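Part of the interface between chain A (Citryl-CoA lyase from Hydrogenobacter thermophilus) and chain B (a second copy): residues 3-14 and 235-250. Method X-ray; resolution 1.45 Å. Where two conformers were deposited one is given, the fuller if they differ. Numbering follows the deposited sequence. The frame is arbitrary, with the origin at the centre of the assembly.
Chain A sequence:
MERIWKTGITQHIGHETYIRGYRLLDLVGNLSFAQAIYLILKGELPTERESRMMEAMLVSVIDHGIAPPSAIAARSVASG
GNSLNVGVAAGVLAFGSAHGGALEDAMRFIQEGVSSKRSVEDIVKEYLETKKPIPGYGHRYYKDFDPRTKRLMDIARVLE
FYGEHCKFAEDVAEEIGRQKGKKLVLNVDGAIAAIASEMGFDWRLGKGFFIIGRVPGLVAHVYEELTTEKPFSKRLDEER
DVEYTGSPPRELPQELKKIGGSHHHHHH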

ATOM      1  N   ARG A   3     -25.083   2.729 -13.725  1.00 64.62           N
ATOM      2  CA  ARG A   3     -23.671   2.350 -13.780  1.00 61.47           C
ATOM      3  C   ARG A   3     -22.899   3.116 -12.707  1.00 60.79           C
ATOM      4  O   ARG A   3     -22.895   4.347 -12.709  1.00 61.20           O
ATOM      5  N   ILE A   4     -22.271   2.391 -11.781  1.00 52.93           N
ATOM      6  CA  ILE A   4     -21.539   3.008 -10.669  1.00 50.12           C
ATOM      7  C   ILE A   4     -20.143   3.444 -11.096  1.00 48.94           C
ATOM      8  O   ILE A   4     -19.556   4.280 -10.420  1.00 49.26           O
ATOM      9  N   TRP A   5     -19.610   2.882 -12.189  1.00 42.67           N
ATOM     10  CA  TRP A   5     -18.268   3.195 -12.663  1.00 39.92           C
ATOM     11  C   TRP A   5     -18.391   4.226 -13.749  1.00 44.67           C
ATOM     12  O   TRP A   5     -18.702   3.888 -14.882  1.00 47.49           O
ATOM     13  N   LYS A   6     -18.302   5.496 -13.365  1.00 38.37           N
ATOM     14  CA  LYS A   6     -18.432   6.626 -14.278  1.00 37.06           C
ATOM     15  C   LYS A   6     -17.113   7.326 -14.369  1.00 35.27           C
ATOM     16  O   LYS A   6     -16.363   7.425 -13.384  1.00 34.74           O
ATOM     17  N   THR A   7     -16.818   7.866 -15.557  1.00 32.62           N
ATOM     18  CA  THR A   7     -15.586   8.589 -15.732  1.00 30.47           C
ATOM     19  C   THR A   7     -15.632   9.481 -16.959  1.00 29.44           C
ATOM     20  O   THR A   7     -16.310   9.141 -17.936  1.00 30.49           O
ATOM     21  N   GLY A   8     -14.938  10.600 -16.907  1.00 26.12           N
ATOM     22  CA  GLY A   8     -14.770  11.498 -18.038  1.00 26.02           C
ATOM     23  C   GLY A   8     -13.326  11.561 -18.479  1.00 25.74           C
ATOM     24  O   GLY A   8     -12.943  12.446 -19.247  1.00 25.83           O
ATOM     25  N   ILE A   9     -12.462  10.609 -18.015  1.00 22.82           N
ATOM     26  CA  ILE A   9     -11.062  10.669 -18.317  1.00 21.15           C
ATOM     27  C   ILE A   9     -10.692  10.013 -19.610  1.00 24.80           C
ATOM     28  O   ILE A   9     -10.042  10.638 -20.472  1.00 25.77           O
ATOM     29  N   THR A  10     -11.045   8.765 -19.752  1.00 22.78           N
ATOM     30  CA  THR A  10     -10.632   7.926 -20.876  1.00 23.51           C
ATOM     31  C   THR A  10     -11.788   7.054 -21.340  1.00 26.74           C
ATOM     32  O   THR A  10     -12.605   6.644 -20.531  1.00 27.64           O
ATOM     33  N   GLN A  11     -11.819   6.776 -22.644  1.00 26.43           N
ATOM     34  CA  GLN A  11     -12.726   5.782 -23.178  1.00 27.42           C
ATOM     35  C   GLN A  11     -12.078   5.078 -24.313  1.00 28.39           C
ATOM     36  O   GLN A  11     -11.088   5.573 -24.859  1.00 27.22           O
ATOM     37  N   HIS A  12     -12.614   3.922 -24.667  1.00 27.66           N
ATOM     38  CA  HIS A  12     -12.125   3.152 -25.798  1.00 27.20           C
ATOM     39  C   HIS A  12     -13.172   3.169 -26.900  1.00 32.75           C
ATOM     40  O   HIS A  12     -14.350   2.979 -26.621  1.00 32.89           O
ATOM     41  N   ILE A  13     -12.743   3.469 -28.114  1.00 30.73           N
ATOM     42  CA  ILE A  13     -13.613   3.449 -29.303  1.00 34.63           C
ATOM     43  C   ILE A  13     -12.907   2.501 -30.264  1.00 38.76           C
ATOM     44  O   ILE A  13     -11.789   2.799 -30.674  1.00 37.64           O
ATOM     45  N   GLY A  14     -13.508   1.340 -30.524  1.00 43.82           N
ATOM     46  CA  GLY A  14     -12.946   0.330 -31.426  1.00 46.45           C
ATOM     47  C   GLY A  14     -11.606  -0.220 -30.957  1.00 51.05           C
ATOM     48  O   GLY A  14     -10.678  -0.373 -31.764  1.00 52.68           O
TER
ATOM     49  N   ARG B 235     -11.663  -7.101 -13.790  1.00 31.33           N
ATOM     50  CA  ARG B 235     -11.579  -5.978 -14.714  1.00 32.55           C
ATOM     51  C   ARG B 235     -12.983  -5.693 -15.173  1.00 37.46           C
ATOM     52  O   ARG B 235     -13.826  -6.610 -15.212  1.00 38.30           O
ATOM     53  N   LEU B 236     -13.290  -4.444 -15.418  1.00 33.21           N
ATOM     54  CA  LEU B 236     -14.628  -4.079 -15.880  1.00 34.42           C
ATOM     55  C   LEU B 236     -14.730  -4.296 -17.381  1.00 39.32           C
ATOM     56  O   LEU B 236     -13.728  -4.461 -18.063  1.00 38.58           O
ATOM     57  N   ASP B 237     -15.976  -4.311 -17.879  1.00 40.45           N
ATOM     58  CA  ASP B 237     -16.305  -4.361 -19.316  1.00 41.53           C
ATOM     59  C   ASP B 237     -16.812  -2.942 -19.591  1.00 43.38           C
ATOM     60  O   ASP B 237     -17.834  -2.542 -19.033  1.00 41.96           O
ATOM     61  N   GLU B 238     -16.026  -2.147 -20.309  1.00 42.39           N
ATOM     62  CA  GLU B 238     -16.323  -0.733 -20.505  1.00 42.68           C
ATOM     63  C   GLU B 238     -17.689  -0.504 -21.139  1.00 49.08           C
ATOM     64  O   GLU B 238     -18.465   0.323 -20.653  1.00 47.87           O
ATOM     65  N   GLU B 239     -18.012  -1.263 -22.195  1.00 48.78           N
ATOM     66  CA  GLU B 239     -19.297  -1.087 -22.880  1.00 51.40           C
ATOM     67  C   GLU B 239     -20.490  -1.405 -21.982  1.00 55.55           C
ATOM     68  O   GLU B 239     -21.487  -0.694 -22.050  1.00 58.68           O
ATOM     69  N   ARG B 240     -20.362  -2.387 -21.079  1.00 49.57           N
ATOM     70  CA  ARG B 240     -21.431  -2.799 -20.173  1.00 49.18           C
ATOM     71  C   ARG B 240     -21.493  -2.103 -18.812  1.00 51.56           C
ATOM     72  O   ARG B 240     -22.576  -1.872 -18.288  1.00 50.81           O
ATOM     73  N   ASP B 241     -20.332  -1.850 -18.192  1.00 43.73           N
ATOM     74  CA  ASP B 241     -20.239  -1.365 -16.807  1.00 42.59           C
ATOM     75  C   ASP B 241     -19.932   0.087 -16.597  1.00 42.29           C
ATOM     76  O   ASP B 241     -20.030   0.548 -15.456  1.00 44.05           O
ATOM     77  N   VAL B 242     -19.427   0.779 -17.623  1.00 45.80           N
ATOM     78  CA  VAL B 242     -18.971   2.151 -17.487  1.00 42.28           C
ATOM     79  C   VAL B 242     -19.820   3.167 -18.215  1.00 45.74           C
ATOM     80  O   VAL B 242     -20.232   2.914 -19.334  1.00 45.31           O
ATOM     81  N   GLU B 243     -20.072   4.317 -17.587  1.00 39.84           N
ATOM     82  CA  GLU B 243     -20.707   5.452 -18.230  1.00 40.69           C
ATOM     83  C   GLU B 243     -19.611   6.515 -18.450  1.00 39.53           C
ATOM     84  O   GLU B 243     -19.018   7.004 -17.483  1.00 38.56           O
ATOM     85  N   TYR B 244     -19.347   6.860 -19.704  1.00 37.69           N
ATOM     86  CA  TYR B 244     -18.396   7.911 -20.045  1.00 33.47           C
ATOM     87  C   TYR B 244     -19.122   9.264 -20.063  1.00 39.03           C
ATOM     88  O   TYR B 244     -20.170   9.412 -20.697  1.00 39.01           O
ATOM     89  N   THR B 245     -18.576  10.238 -19.341  1.00 38.07           N
ATOM     90  CA  THR B 245     -19.149  11.558 -19.132  1.00 38.36           C
ATOM     91  C   THR B 245     -18.245  12.676 -19.647  1.00 39.35           C
ATOM     92  O   THR B 245     -18.515  13.844 -19.367  1.00 41.08           O
ATOM     93  N   GLY B 246     -17.177  12.339 -20.369  1.00 32.24           N
ATOM     94  CA  GLY B 246     -16.219  13.331 -20.783  1.00 31.14           C
ATOM     95  C   GLY B 246     -16.371  13.914 -22.166  1.00 33.39           C
ATOM     96  O   GLY B 246     -17.482  13.941 -22.751  1.00 32.91           O
ATOM     97  N   SER B 247     -15.249  14.408 -22.722  0.54 29.48           N
ATOM     98  CA  SER B 247     -15.254  14.999 -24.058  0.54 28.77           C
ATOM     99  C   SER B 247     -15.513  13.936 -25.068  0.54 30.90           C
ATOM    100  O   SER B 247     -14.798  12.935 -25.086  0.54 30.04           O
ATOM    101  N   PRO B 248     -16.336  14.217 -26.071  1.00 31.14           N
ATOM    102  CA  PRO B 248     -16.396  13.293 -27.204  1.00 30.77           C
ATOM    103  C   PRO B 248     -15.059  13.352 -27.998  1.00 31.78           C
ATOM    104  O   PRO B 248     -14.251  14.273 -27.826  1.00 31.42           O
ATOM    105  N   PRO B 249     -14.780  12.371 -28.838  1.00 31.04           N
ATOM    106  CA  PRO B 249     -13.557  12.419 -29.647  1.00 28.51           C
ATOM    107  C   PRO B 249     -13.357  13.713 -30.424  1.00 27.92           C
ATOM    108  O   PRO B 249     -14.302  14.313 -31.001  1.00 30.21           O
ATOM    109  N   ARG B 250     -12.108  14.109 -30.487  1.00 26.17           N
ATOM    110  CA  ARG B 250     -11.702  15.320 -31.149  1.00 25.77           C
ATOM    111  C   ARG B 250     -10.306  15.141 -31.676  1.00 27.47           C
ATOM    112  O   ARG B 250      -9.504  14.397 -31.148  1.00 27.32           O
TER

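Two short strands, one of chain A that takes in Lys6(A) and Thr7(A), one of chain B that takes in Glu243(B) and Tyr244(B), run parallel across this interface, and their backbone hydrogen bonds set the frame in which the side chains pack. Glu243(B) N donates to Trp5(A) O (3.1 Å), Thr7(A) N to Glu243(B) O (3.0 Å), and Thr245(B) N to Thr7(A) O (2.9 Å). The side chains of Trp5(A), Thr7(A), Val242(B) and Tyr244(B) lie on one face of this small sheet, those of Lys6(A) and Glu243(B) on the other. Three residues cover the most surface: Arg3(A), Tyr244(B) and Trp5(A).

Arg3(A) points toward chain B, with chi1 m and chi2 and chi3 both t, an extended form that carries its guanidinium to the end of the helix 238-241. Glu239(B) O, near the end of the helix, has no helical N-H bonded to it, and Val242(B) O lies just past the helix; a guanidinium, rich in donors, can serve both. Arg3(A) NH1 donates to Glu239(B) O and to Val242(B) O, both at 2.8 Å and both near the guanidinium plane; a weak bond runs from Arg3(A) NH2 to Glu239(B) O at 3.2 Å. Arg240(B) O lies over one face of the group, 3.3 Å from Arg3(A) CZ.

Trp5(A), with chi1 m and chi2 of 94°, offers a broad apolar surface at a buried site. Leu236(B), chi1 m and chi2 t, points toward it and lays CD1 over the ring face, 3.8 Å from the centroid of the five-membered ring of Trp5(A). Val242(B), chi1 t, adds CG2 at 4.2 Å from Trp5(A) CB, and its CG1 lies 4.0 Å from Thr7(A) CG2, so small branched side chains continue the apolar patch.

Tyr244(B), chi1 t and chi2 of 75°, spreads its ring against residues 7-11 of chain A. Gln11(A), chi1 p and chi2 t, points toward it and sets CG almost exactly over the ring, 3.9 Å from the centroid and 1° off the normal. Gln11(A) CD lies over the same face, and Gln11(A) NE2 comes 3.4 Å from Tyr244(B) CE2, so the flat amide packs on the ring too; Gln11(A) NE2 also donates to water 3 at 2.8 Å, and that water donates to Ser247(B) O at 2.9 Å. The Tyr244(B) hydroxyl donates to the same carbonyl, with OH 2.8 Å from Ser247(B) O, tying the ring to its own chain. Water 1 makes a second bridge, donating to Gly8(A) O and accepting from Ser247(B) N, each at 2.8 Å. Close by, Gly246(B) needs its bare CA, since a CB there would fall 2.4 Å from Gly8(A) O.

Glu238(B), chi1 and chi2 both t, reaches His12(A) with both carboxylate oxygens: His12(A) N donates to Glu238(B) OE2, and His12(A) ND1 to Glu238(B) OE1, each at 2.8 Å. A carboxylate fits because its two acceptors match these two donors. Farther along, Ile13(A) CD1 rests 3.3 Å from Pro249(B) CG, a small apolar contact.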

ATOM      1  CB  ARG A   3     -23.093   2.611 -15.185  1.00 60.98           C
ATOM      2  CG  ARG A   3     -23.810   1.780 -16.254  1.00 69.57           C
ATOM      3  CD  ARG A   3     -23.180   1.897 -17.629  1.00 75.10           C
ATOM      4  NE  ARG A   3     -23.940   1.152 -18.636  1.00 78.68           N
ATOM      5  CZ  ARG A   3     -23.502   0.875 -19.861  1.00 86.79           C
ATOM      6  NH1 ARG A   3     -22.292   1.264 -20.245  1.00 56.22           N
ATOM      7  NH2 ARG A   3     -24.270   0.200 -20.710  1.00 79.53           N
ATOM      8  CB  ILE A   4     -21.515   2.127  -9.377  1.00 54.01           C
ATOM      9  CG1 ILE A   4     -20.449   0.996  -9.401  1.00 54.17           C
ATOM     10  CG2 ILE A   4     -22.918   1.559  -9.087  1.00 55.95           C
ATOM     11  CD1 ILE A   4     -20.325   0.201  -8.043  1.00 65.57           C
ATOM     12  CB  TRP A   5     -17.555   1.910 -13.111  1.00 38.87           C
ATOM     13  CG  TRP A   5     -17.442   0.891 -12.021  1.00 40.81           C
ATOM     14  CD1 TRP A   5     -18.300  -0.135 -11.765  1.00 45.41           C
ATOM     15  CD2 TRP A   5     -16.442   0.846 -10.991  1.00 39.79           C
ATOM     16  NE1 TRP A   5     -17.889  -0.829 -10.642  1.00 45.58           N
ATOM     17  CE2 TRP A   5     -16.723  -0.271 -10.177  1.00 45.38           C
ATOM     18  CE3 TRP A   5     -15.289   1.592 -10.732  1.00 39.40           C
ATOM     19  CZ2 TRP A   5     -15.942  -0.592  -9.059  1.00 43.85           C
ATOM     20  CZ3 TRP A   5     -14.529   1.284  -9.615  1.00 40.08           C
ATOM     21  CH2 TRP A   5     -14.798   0.155  -8.860  1.00 41.94           C
ATOM     22  CB  LYS A   6     -19.468   7.627 -13.758  1.00 39.54           C
ATOM     23  CG  LYS A   6     -20.814   7.025 -13.436  1.00 56.38           C
ATOM     24  CD  LYS A   6     -21.888   8.107 -13.370  1.00 63.35           C
ATOM     25  CE  LYS A   6     -21.706   9.121 -12.256  1.00 74.15           C
ATOM     26  NZ  LYS A   6     -21.807   8.507 -10.896  1.00 84.13           N
ATOM     27  CB  THR A   7     -14.380   7.618 -15.878  1.00 32.74           C
ATOM     28  OG1 THR A   7     -13.174   8.347 -15.971  1.00 29.51           O
ATOM     29  CG2 THR A   7     -14.498   6.705 -17.097  1.00 37.08           C
ATOM     30  CB  ILE A   9     -10.227  10.057 -17.154  1.00 22.47           C
ATOM     31  CG1 ILE A   9     -10.517  10.727 -15.826  1.00 23.76           C
ATOM     32  CG2 ILE A   9      -8.699  10.150 -17.468  1.00 22.34           C
ATOM     33  CD1 ILE A   9     -10.034   9.925 -14.635  1.00 22.93           C
ATOM     34  CB  THR A  10      -9.466   7.022 -20.389  1.00 28.04           C
ATOM     35  OG1 THR A  10      -8.342   7.815 -20.009  1.00 25.22           O
ATOM     36  CG2 THR A  10      -9.018   5.959 -21.397  1.00 27.01           C
ATOM     37  CB  GLN A  11     -14.107   6.298 -23.540  1.00 31.83           C
ATOM     38  CG  GLN A  11     -14.174   7.209 -24.685  1.00 35.95           C
ATOM     39  CD  GLN A  11     -15.622   7.390 -25.207  1.00 33.64           C
ATOM     40  OE1 GLN A  11     -16.597   6.617 -24.971  1.00 46.48           O
ATOM     41  NE2 GLN A  11     -15.806   8.485 -25.810  1.00 31.33           N
ATOM     42  CB  HIS A  12     -11.763   1.731 -25.376  1.00 29.61           C
ATOM     43  CG  HIS A  12     -10.551   1.710 -24.507  1.00 31.75           C
ATOM     44  ND1 HIS A  12     -10.645   1.951 -23.153  1.00 33.35           N
ATOM     45  CD2 HIS A  12      -9.244   1.617 -24.851  1.00 32.98           C
ATOM     46  CE1 HIS A  12      -9.391   1.986 -22.706  1.00 31.60           C
ATOM     47  NE2 HIS A  12      -8.513   1.780 -23.694  1.00 32.08           N
ATOM     48  CB  ILE A  13     -13.767   4.869 -29.841  1.00 39.44           C
ATOM     49  CG1 ILE A  13     -14.574   5.744 -28.857  1.00 42.12           C
ATOM     50  CG2 ILE A  13     -14.514   4.848 -31.191  1.00 41.59           C
ATOM     51  CD1 ILE A  13     -14.180   7.120 -28.974  1.00 47.82           C
TER
ATOM     52  CB  ARG B 235     -10.661  -6.292 -15.896  1.00 35.86           C
ATOM     53  CG  ARG B 235     -11.133  -7.427 -16.795  1.00 50.23           C
ATOM     54  CD  ARG B 235     -10.185  -7.581 -17.976  1.00 66.14           C
ATOM     55  NE  ARG B 235     -10.693  -8.568 -18.933  1.00 77.95           N
ATOM     56  CZ  ARG B 235     -10.447  -9.876 -18.879  1.00 87.31           C
ATOM     57  NH1 ARG B 235     -10.970 -10.693 -19.784  1.00 82.79           N
ATOM     58  NH2 ARG B 235      -9.671 -10.374 -17.925  1.00 52.44           N
ATOM     59  CB  LEU B 236     -14.939  -2.605 -15.589  1.00 34.43           C
ATOM     60  CG  LEU B 236     -14.702  -2.098 -14.166  1.00 35.90           C
ATOM     61  CD1 LEU B 236     -15.059  -0.628 -14.085  1.00 37.27           C
ATOM     62  CD2 LEU B 236     -15.469  -2.913 -13.135  1.00 39.28           C
ATOM     63  CB  ASP B 237     -17.382  -5.415 -19.548  1.00 44.16           C
ATOM     64  CG  ASP B 237     -17.993  -5.458 -20.940  1.00 56.68           C
ATOM     65  OD1 ASP B 237     -17.434  -4.815 -21.862  1.00 53.42           O
ATOM     66  OD2 ASP B 237     -19.004  -6.151 -21.112  1.00 67.93           O
ATOM     67  CB  GLU B 238     -15.213  -0.066 -21.329  1.00 44.76           C
ATOM     68  CG  GLU B 238     -15.065   1.400 -21.028  1.00 54.83           C
ATOM     69  CD  GLU B 238     -14.009   2.055 -21.891  1.00 44.21           C
ATOM     70  OE1 GLU B 238     -12.836   2.154 -21.451  1.00 46.82           O
ATOM     71  OE2 GLU B 238     -14.402   2.554 -22.968  1.00 40.16           O
ATOM     72  CB  GLU B 239     -19.357  -1.848 -24.226  1.00 55.06           C
ATOM     73  CG  GLU B 239     -19.024  -3.334 -24.215  1.00 73.19           C
ATOM     74  CD  GLU B 239     -19.167  -3.992 -25.577  1.00103.92           C
ATOM     75  OE1 GLU B 239     -18.504  -3.523 -26.531  1.00 95.95           O
ATOM     76  OE2 GLU B 239     -19.906  -4.998 -25.683  1.00100.76           O
ATOM     77  CB  ARG B 240     -21.280  -4.313 -19.937  1.00 54.89           C
ATOM     78  CG  ARG B 240     -22.345  -4.972 -19.066  1.00 72.84           C
ATOM     79  CD  ARG B 240     -22.221  -6.491 -19.089  1.00 87.73           C
ATOM     80  NE  ARG B 240     -20.879  -6.949 -18.716  1.00 93.29           N
ATOM     81  CZ  ARG B 240     -20.439  -7.058 -17.466  1.00109.75           C
ATOM     82  NH1 ARG B 240     -21.230  -6.749 -16.446  1.00100.11           N
ATOM     83  NH2 ARG B 240     -19.202  -7.474 -17.226  1.00 98.68           N
ATOM     84  CB  ASP B 241     -19.112  -2.130 -16.094  1.00 43.48           C
ATOM     85  CG  ASP B 241     -19.307  -3.632 -16.144  1.00 53.97           C
ATOM     86  OD1 ASP B 241     -20.488  -4.078 -16.165  1.00 51.86           O
ATOM     87  OD2 ASP B 241     -18.288  -4.362 -16.216  1.00 46.83           O
ATOM     88  CB  VAL B 242     -17.496   2.197 -17.979  1.00 43.10           C
ATOM     89  CG1 VAL B 242     -16.938   3.620 -17.970  1.00 40.74           C
ATOM     90  CG2 VAL B 242     -16.621   1.248 -17.153  1.00 42.39           C
ATOM     91  CB  GLU B 243     -21.831   6.034 -17.365  1.00 44.14           C
ATOM     92  CG  GLU B 243     -22.506   7.224 -18.023  1.00 51.12           C
ATOM     93  CD  GLU B 243     -23.529   7.978 -17.202  1.00 71.95           C
ATOM     94  OE1 GLU B 243     -23.854   7.535 -16.077  1.00 68.68           O
ATOM     95  OE2 GLU B 243     -24.017   9.017 -17.702  1.00 72.24           O
ATOM     96  CB  TYR B 244     -17.730   7.628 -21.375  1.00 34.29           C
ATOM     97  CG  TYR B 244     -16.723   8.677 -21.750  1.00 32.07           C
ATOM     98  CD1 TYR B 244     -15.481   8.729 -21.125  1.00 31.00           C
ATOM     99  CD2 TYR B 244     -16.970   9.571 -22.776  1.00 31.49           C
ATOM    100  CE1 TYR B 244     -14.557   9.708 -21.443  1.00 29.89           C
ATOM    101  CE2 TYR B 244     -16.046  10.550 -23.118  1.00 31.71           C
ATOM    102  CZ  TYR B 244     -14.820  10.587 -22.477  1.00 32.43           C
ATOM    103  OH  TYR B 244     -13.899  11.523 -22.870  1.00 29.73           O
ATOM    104  CB  THR B 245     -19.338  11.716 -17.595  1.00 40.98           C
ATOM    105  OG1 THR B 245     -18.054  11.638 -16.970  1.00 42.22           O
ATOM    106  CG2 THR B 245     -20.229  10.631 -16.999  1.00 43.63           C
ATOM    107  CB  SER B 247     -13.894  15.610 -24.424  0.54 28.35           C
ATOM    108  OG  SER B 247     -13.862  16.027 -25.794  0.54 35.35           O
ATOM    109  CB  PRO B 248     -17.507  13.872 -28.072  1.00 31.96           C
ATOM    110  CG  PRO B 248     -18.326  14.725 -27.133  1.00 37.11           C
ATOM    111  CD  PRO B 248     -17.318  15.303 -26.200  1.00 31.96           C
ATOM    112  CB  PRO B 249     -13.678  11.208 -30.572  1.00 30.66           C
ATOM    113  CG  PRO B 249     -14.572  10.277 -29.828  1.00 37.90           C
ATOM    114  CD  PRO B 249     -15.571  11.166 -29.153  1.00 34.99           C
ATOM    115  CB  ARG B 250     -11.746  16.481 -30.175  1.00 26.20           C
ATOM    116  CG  ARG B 250     -11.117  16.096 -28.843  1.00 28.33           C
ATOM    117  CD  ARG B 250     -11.299  17.173 -27.888  1.00 29.48           C
ATOM    118  NE  ARG B 250     -10.798  16.895 -26.533  1.00 25.74           N
ATOM    119  CZ  ARG B 250     -10.608  17.875 -25.661  1.00 28.86           C
ATOM    120  NH1 ARG B 250     -10.955  19.131 -25.978  1.00 27.56           N
ATOM    121  NH2 ARG B 250     -10.137  17.608 -24.438  1.00 24.62           N
TER
HETATM  122  O   HOH W   1     -12.829  14.176 -21.386  1.00 28.38           O
HETATM  123  O   HOH W   2     -12.732   3.981 -18.976  1.00 32.66           O
HETATM  124  O   HOH W   3     -13.818  10.409 -26.016  1.00 33.07           O